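Local coordinates for protein aromatic-ring-hydroxylating dioxygenase beta subunit (Catenulispora acidiphila, PDB 6VW4) that is of unknown function but adopts the NTF2-like (SnoaL-like) fold, binds the polyketide-type ligand S-DNPA in its pocket, and is only tentatively assigned dioxygenase activity, at residues V74-M79 and T102-T107; C118-V123 and R137-D142. All blocks are in the same frame, centred on the assembly; numbering follows the deposited sequence.

Contact 1. Residues V74-M79 and T102-T107; sequences VQRRHM and TLVLTT. With SDN ([(3S)-9-hydroxy-1-methyl-10-oxo-4,10-dihydro-3H-benzo[g]isochromen-3-yl]acetic acid), chain C.
Val74 packs its CG1 3.5 Å from Thr106 CG2, next to the antiparallel hairpin pairing of this NTF2-like fold that runs from Gln75-Thr107 to Met79-Leu103. Gln75 forms a hydrogen-bonded pair with Thr107, and a water donates to Gln75 O while accepting from Thr107 OG1, adding a water-mediated link to the two direct backbone bonds. The Gln75 amide turns away from Thr107: NE2 bonds to Arg76 O and to Asp26 O, and lies over the guanidinium of Arg77. Arg76 runs alongside Thr106 on the ligand side. Its chain bends at chi2 (-131°) and chi3, which brings one guanidinium face over Val104 CG1 while NH1 reaches the ligand carboxylate O1 in a weak hydrogen bond of 3.3 Å. Arg77 N and O pair with Leu105, but its side chain leaves the strand for a salt bridge with Asp142 of the second subunit. The His78 ring meets Thr102 CG2 at its edge, 4.1 Å from CD2, and comes obliquely to the ligand, with NE2 3.8 Å from C13; Asp26 OD1 takes the bond from ND1 and would fix the ring's rotation. On the face turned from the ligand, Met79 extends obliquely across Leu105, with CE 3.3 Å from Leu105 CD1.

Contact 2. Residues C118-V123 and R137-D142; sequences CPVRDV and RWVEHD. With SDN ([(3S)-9-hydroxy-1-methyl-10-oxo-4,10-dihydro-3H-benzo[g]isochromen-3-yl]acetic acid), chain C.
Asp122 and Arg137 form a salt bridge between these antiparallel hairpin strands. It is side-on and two-pronged, NE to OD1 at 2.8 Å and NH2 to OD2 at 2.5 Å, each oxygen using its syn lone pair, with the two flat groups only 18° apart. Gln18 NE2 also bonds Asp122 OD2. Thus held, the guanidinium turns one face to ligand C9, while NH1 comes within 3.2 Å of C10. An alanine in place of Arg137 would probably leave the buried Asp122 carboxylate without its countercharge and open a gap beside the ligand's aromatic ring. Backbone bonds join Arg121 and Trp138 in both directions, and Glu140 N reaches Pro119 O almost straight down the carbonyl, at 2.9 Å. Among the apolar contacts, Val120 and Val139 lie side by side and line the pocket, with Val139 CG1 3.8 Å from ligand C6. Cys118 SG approaches the His141 ring obliquely, 3.6 Å from ND1, and His141 NE2 lies near carboxylate O2. Strand 96-108 flanks 118-123 and strand 41-44 flanks 137-139, helix 8-26 supplies Gln18 beside Asp122, and His141 is the N-cap residue of helix 142-147.

In the fold
Helix 8-26 comes first and later lies against both contacts, through Asp26 at one and Gln18 at the other. After helix 55-68 the chain enters strand 75-86, and contact 1 closes a hairpin when strand 96-108 returns. Strand 111-126 follows directly, and contact 2 closes the next hairpin with strand 132-139. The contacts therefore run in series, neither nested nor crossed, and the pairing of strands 96-108 and 111-126 joins them into one curved sheet: Thr102 N lies 2.7 Å from Cys118 O, a probable hydrogen bond. Both line the same ligand pocket, and Arg77 and Asp142 link copies of the protein across subunit boundaries.

Contact 1. Residues V74-M79 and T102-T107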
# COMPACT_ATOMS: atom_id res chain seq x y z
N VAL A 74 -21.42 1.93 -8.83
CA VAL A 74 -20.32 2.37 -7.99
C VAL A 74 -19.27 1.27 -7.89
O VAL A 74 -19.60 0.08 -7.87
CB VAL A 74 -20.85 2.74 -6.59
CG1 VAL A 74 -19.74 2.76 -5.59
CG2 VAL A 74 -21.51 4.08 -6.64
N GLN A 75 -17.99 1.66 -7.82
CA GLN A 75 -16.89 0.72 -7.61
C GLN A 75 -16.03 1.17 -6.44
O GLN A 75 -15.30 2.16 -6.55
CB GLN A 75 -16.04 0.55 -8.87
CG GLN A 75 -14.97 -0.56 -8.75
CD GLN A 75 -15.56 -1.93 -8.40
OE1 GLN A 75 -16.30 -2.51 -9.20
NE2 GLN A 75 -15.24 -2.44 -7.21
N ARG A 76 -16.09 0.45 -5.35
CA ARG A 76 -15.25 0.71 -4.21
C ARG A 76 -13.99 -0.16 -4.25
O ARG A 76 -13.98 -1.25 -4.84
CB ARG A 76 -15.98 0.40 -2.91
CG ARG A 76 -17.44 0.73 -2.90
CD ARG A 76 -17.79 1.53 -1.65
NE ARG A 76 -17.35 0.88 -0.42
CZ ARG A 76 -17.27 1.48 0.76
NH1 ARG A 76 -17.61 2.76 0.87
NH2 ARG A 76 -16.85 0.81 1.83
N ARG A 77 -12.93 0.34 -3.61
CA ARG A 77 -11.65 -0.33 -3.47
C ARG A 77 -11.15 -0.07 -2.06
O ARG A 77 -11.26 1.06 -1.57
CB ARG A 77 -10.58 0.18 -4.43
CG ARG A 77 -10.82 -0.11 -5.89
CD ARG A 77 -10.92 -1.59 -6.17
NE ARG A 77 -11.39 -1.78 -7.53
CZ ARG A 77 -11.84 -2.92 -8.01
NH1 ARG A 77 -11.88 -3.97 -7.23
NH2 ARG A 77 -12.27 -3.00 -9.25
N HIS A 78 -10.62 -1.09 -1.40
CA HIS A 78 -10.02 -0.97 -0.08
C HIS A 78 -8.54 -1.25 -0.22
O HIS A 78 -8.17 -2.39 -0.56
CB HIS A 78 -10.62 -1.95 0.91
CG HIS A 78 -12.03 -1.67 1.24
ND1 HIS A 78 -13.06 -1.99 0.39
CD2 HIS A 78 -12.60 -1.08 2.32
CE1 HIS A 78 -14.20 -1.59 0.92
NE2 HIS A 78 -13.95 -1.05 2.10
N MET A 79 -7.71 -0.27 0.10
CA MET A 79 -6.26 -0.41 0.04
C MET A 79 -5.68 -0.54 1.42
O MET A 79 -5.70 0.43 2.20
CB MET A 79 -5.66 0.79 -0.67
CG MET A 79 -5.85 0.69 -2.13
SD MET A 79 -5.93 2.29 -2.92
CE MET A 79 -6.39 1.67 -4.57
N THR A 102 -6.34 1.13 6.48
CA THR A 102 -7.16 1.02 5.30
C THR A 102 -7.42 2.41 4.74
O THR A 102 -7.65 3.35 5.50
CB THR A 102 -8.52 0.35 5.57
OG1 THR A 102 -8.29 -0.94 6.11
CG2 THR A 102 -9.27 0.19 4.25
N LEU A 103 -7.37 2.52 3.42
CA LEU A 103 -7.87 3.66 2.67
C LEU A 103 -8.99 3.22 1.73
O LEU A 103 -8.77 2.38 0.85
CB LEU A 103 -6.74 4.30 1.87
CG LEU A 103 -7.15 5.59 1.14
CD1 LEU A 103 -7.54 6.66 2.12
CD2 LEU A 103 -6.05 6.10 0.22
N VAL A 104 -10.16 3.82 1.87
CA VAL A 104 -11.32 3.52 1.03
C VAL A 104 -11.36 4.45 -0.17
O VAL A 104 -11.22 5.67 -0.05
CB VAL A 104 -12.62 3.63 1.85
CG1 VAL A 104 -13.80 3.17 1.02
CG2 VAL A 104 -12.48 2.82 3.12
N LEU A 105 -11.54 3.88 -1.34
CA LEU A 105 -11.75 4.62 -2.57
C LEU A 105 -13.12 4.27 -3.15
O LEU A 105 -13.54 3.11 -3.11
CB LEU A 105 -10.69 4.32 -3.58
CG LEU A 105 -9.33 4.80 -3.13
CD1 LEU A 105 -8.36 4.30 -4.12
CD2 LEU A 105 -9.26 6.31 -3.04
N THR A 106 -13.81 5.28 -3.67
CA THR A 106 -15.13 5.07 -4.29
C THR A 106 -15.18 5.81 -5.62
O THR A 106 -15.06 7.04 -5.68
CB THR A 106 -16.27 5.55 -3.40
OG1 THR A 106 -16.11 5.01 -2.09
CG2 THR A 106 -17.62 5.07 -3.95
N THR A 107 -15.33 5.05 -6.68
CA THR A 107 -15.39 5.58 -8.03
C THR A 107 -16.84 5.60 -8.49
O THR A 107 -17.53 4.57 -8.44
CB THR A 107 -14.53 4.73 -8.97
OG1 THR A 107 -13.16 4.89 -8.59
CG2 THR A 107 -14.71 5.20 -10.43
O4 SDN C . -14.25 -4.93 5.21
C11 SDN C . -13.42 -3.89 5.62
C12 SDN C . -13.88 -2.58 5.73
C13 SDN C . -15.36 -2.29 5.38
O5 SDN C . -16.08 -3.17 5.04
C14 SDN C . -15.87 -0.86 5.50
C15 SDN C . -17.36 -0.56 5.18
O3 SDN C . -17.93 0.56 5.87
C16 SDN C . -18.24 -1.49 4.34
C10 SDN C . -12.08 -4.15 5.88
C9 SDN C . -11.21 -3.12 6.28
C8 SDN C . -11.68 -1.82 6.40
C7 SDN C . -13.01 -1.54 6.12
C6 SDN C . -13.52 -0.07 6.24
C5 SDN C . -14.99 0.20 5.92
C4 SDN C . -15.50 1.57 6.05
C3 SDN C . -17.02 1.71 6.02
C2 SDN C . -17.16 2.50 4.73
C1 SDN C . -17.60 3.95 4.76
O2 SDN C . -17.79 4.52 5.86
O1 SDN C . -17.77 4.55 3.66
O HOH W 1 -12.55 2.87 -7.05

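Contact 2. Residues C118-V123 and R137-D142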
# COMPACT_ATOMS: atom_id res chain seq x y z
N CYS A 118 -8.82 4.57 7.74
CA CYS A 118 -9.28 3.71 8.83
C CYS A 118 -8.21 2.80 9.42
O CYS A 118 -7.69 1.91 8.73
CB CYS A 118 -10.42 2.80 8.37
SG CYS A 118 -11.88 3.56 7.64
N PRO A 119 -7.85 2.98 10.68
CA PRO A 119 -7.04 1.96 11.35
C PRO A 119 -7.93 0.77 11.68
O PRO A 119 -9.10 0.92 12.05
CB PRO A 119 -6.52 2.67 12.62
CG PRO A 119 -7.36 3.86 12.80
CD PRO A 119 -8.08 4.17 11.51
N VAL A 120 -7.38 -0.42 11.50
CA VAL A 120 -8.14 -1.66 11.62
C VAL A 120 -7.32 -2.65 12.41
O VAL A 120 -6.10 -2.77 12.21
CB VAL A 120 -8.51 -2.25 10.25
CG1 VAL A 120 -9.36 -3.53 10.42
CG2 VAL A 120 -9.23 -1.25 9.41
N ARG A 121 -7.99 -3.41 13.26
CA ARG A 121 -7.39 -4.56 13.93
C ARG A 121 -8.11 -5.85 13.54
O ARG A 121 -9.34 -5.96 13.69
CB ARG A 121 -7.42 -4.40 15.45
CG ARG A 121 -6.94 -5.66 16.16
CD ARG A 121 -6.63 -5.44 17.63
NE ARG A 121 -5.47 -4.58 17.85
CZ ARG A 121 -5.12 -4.07 19.03
NH1 ARG A 121 -5.84 -4.33 20.11
NH2 ARG A 121 -4.04 -3.30 19.12
N ASP A 122 -7.36 -6.81 13.02
CA ASP A 122 -7.86 -8.13 12.70
C ASP A 122 -7.30 -9.12 13.71
O ASP A 122 -6.17 -8.95 14.20
CB ASP A 122 -7.43 -8.58 11.30
CG ASP A 122 -8.31 -8.05 10.21
OD1 ASP A 122 -9.33 -7.39 10.53
OD2 ASP A 122 -7.98 -8.32 9.03
N VAL A 123 -8.06 -10.17 13.99
CA VAL A 123 -7.55 -11.36 14.68
C VAL A 123 -7.78 -12.55 13.76
O VAL A 123 -8.91 -12.78 13.30
CB VAL A 123 -8.21 -11.58 16.04
CG1 VAL A 123 -7.70 -12.87 16.65
CG2 VAL A 123 -7.93 -10.38 17.00
N ARG A 137 -12.63 -8.52 12.98
CA ARG A 137 -12.20 -7.30 12.30
C ARG A 137 -12.87 -6.11 12.97
O ARG A 137 -14.10 -6.02 13.04
CB ARG A 137 -12.53 -7.35 10.81
CG ARG A 137 -12.40 -6.01 10.11
CD ARG A 137 -12.25 -6.22 8.63
NE ARG A 137 -10.95 -6.81 8.34
CZ ARG A 137 -10.61 -7.30 7.16
NH1 ARG A 137 -11.48 -7.29 6.16
NH2 ARG A 137 -9.41 -7.83 6.99
N TRP A 138 -12.05 -5.22 13.50
CA TRP A 138 -12.48 -4.08 14.28
C TRP A 138 -12.00 -2.81 13.56
O TRP A 138 -10.81 -2.49 13.57
CB TRP A 138 -11.93 -4.20 15.70
CG TRP A 138 -12.82 -3.55 16.67
CD1 TRP A 138 -12.72 -2.27 17.15
CD2 TRP A 138 -14.00 -4.12 17.26
NE1 TRP A 138 -13.76 -2.02 18.02
CE2 TRP A 138 -14.56 -3.13 18.10
CE3 TRP A 138 -14.63 -5.37 17.17
CZ2 TRP A 138 -15.72 -3.35 18.85
CZ3 TRP A 138 -15.79 -5.59 17.92
CH2 TRP A 138 -16.32 -4.58 18.75
N VAL A 139 -12.92 -2.11 12.91
CA VAL A 139 -12.61 -0.93 12.12
C VAL A 139 -12.87 0.34 12.92
O VAL A 139 -13.96 0.52 13.47
CB VAL A 139 -13.42 -0.90 10.81
CG1 VAL A 139 -12.96 0.29 9.96
CG2 VAL A 139 -13.25 -2.18 10.06
N GLU A 140 -11.88 1.24 12.95
CA GLU A 140 -12.10 2.63 13.35
C GLU A 140 -12.10 3.56 12.13
O GLU A 140 -11.55 3.24 11.07
CB GLU A 140 -11.04 3.11 14.34
CG GLU A 140 -10.87 2.22 15.55
CD GLU A 140 -11.95 2.37 16.59
OE1 GLU A 140 -11.94 1.58 17.56
OE2 GLU A 140 -12.82 3.28 16.46
N HIS A 141 -12.74 4.71 12.29
CA HIS A 141 -12.84 5.72 11.23
C HIS A 141 -12.13 6.98 11.70
O HIS A 141 -12.51 7.55 12.72
CB HIS A 141 -14.30 6.07 10.91
CG HIS A 141 -15.02 5.00 10.16
ND1 HIS A 141 -14.54 3.72 10.03
CD2 HIS A 141 -16.21 5.02 9.51
CE1 HIS A 141 -15.39 2.99 9.33
NE2 HIS A 141 -16.41 3.76 9.00
N ASP A 142 -11.08 7.40 10.99
CA ASP A 142 -10.34 8.58 11.44
C ASP A 142 -11.25 9.82 11.48
O ASP A 142 -11.13 10.64 12.41
CB ASP A 142 -9.13 8.85 10.54
CG ASP A 142 -7.88 8.03 10.92
OD1 ASP A 142 -7.80 7.50 12.05
OD2 ASP A 142 -6.97 7.93 10.06
O4 SDN C . -14.25 -4.93 5.21
C11 SDN C . -13.42 -3.89 5.62
C12 SDN C . -13.88 -2.58 5.73
C13 SDN C . -15.36 -2.29 5.38
O5 SDN C . -16.08 -3.17 5.04
C14 SDN C . -15.87 -0.86 5.50
C15 SDN C . -17.36 -0.56 5.18
O3 SDN C . -17.93 0.56 5.87
C16 SDN C . -18.24 -1.49 4.34
C10 SDN C . -12.08 -4.15 5.88
C9 SDN C . -11.21 -3.12 6.28
C8 SDN C . -11.68 -1.82 6.40
C7 SDN C . -13.01 -1.54 6.12
C6 SDN C . -13.52 -0.07 6.24
C5 SDN C . -14.99 0.20 5.92
C4 SDN C . -15.50 1.57 6.05
C3 SDN C . -17.02 1.71 6.02
C2 SDN C . -17.16 2.50 4.73
C1 SDN C . -17.60 3.95 4.76
O2 SDN C . -17.79 4.52 5.86
O1 SDN C . -17.77 4.55 3.66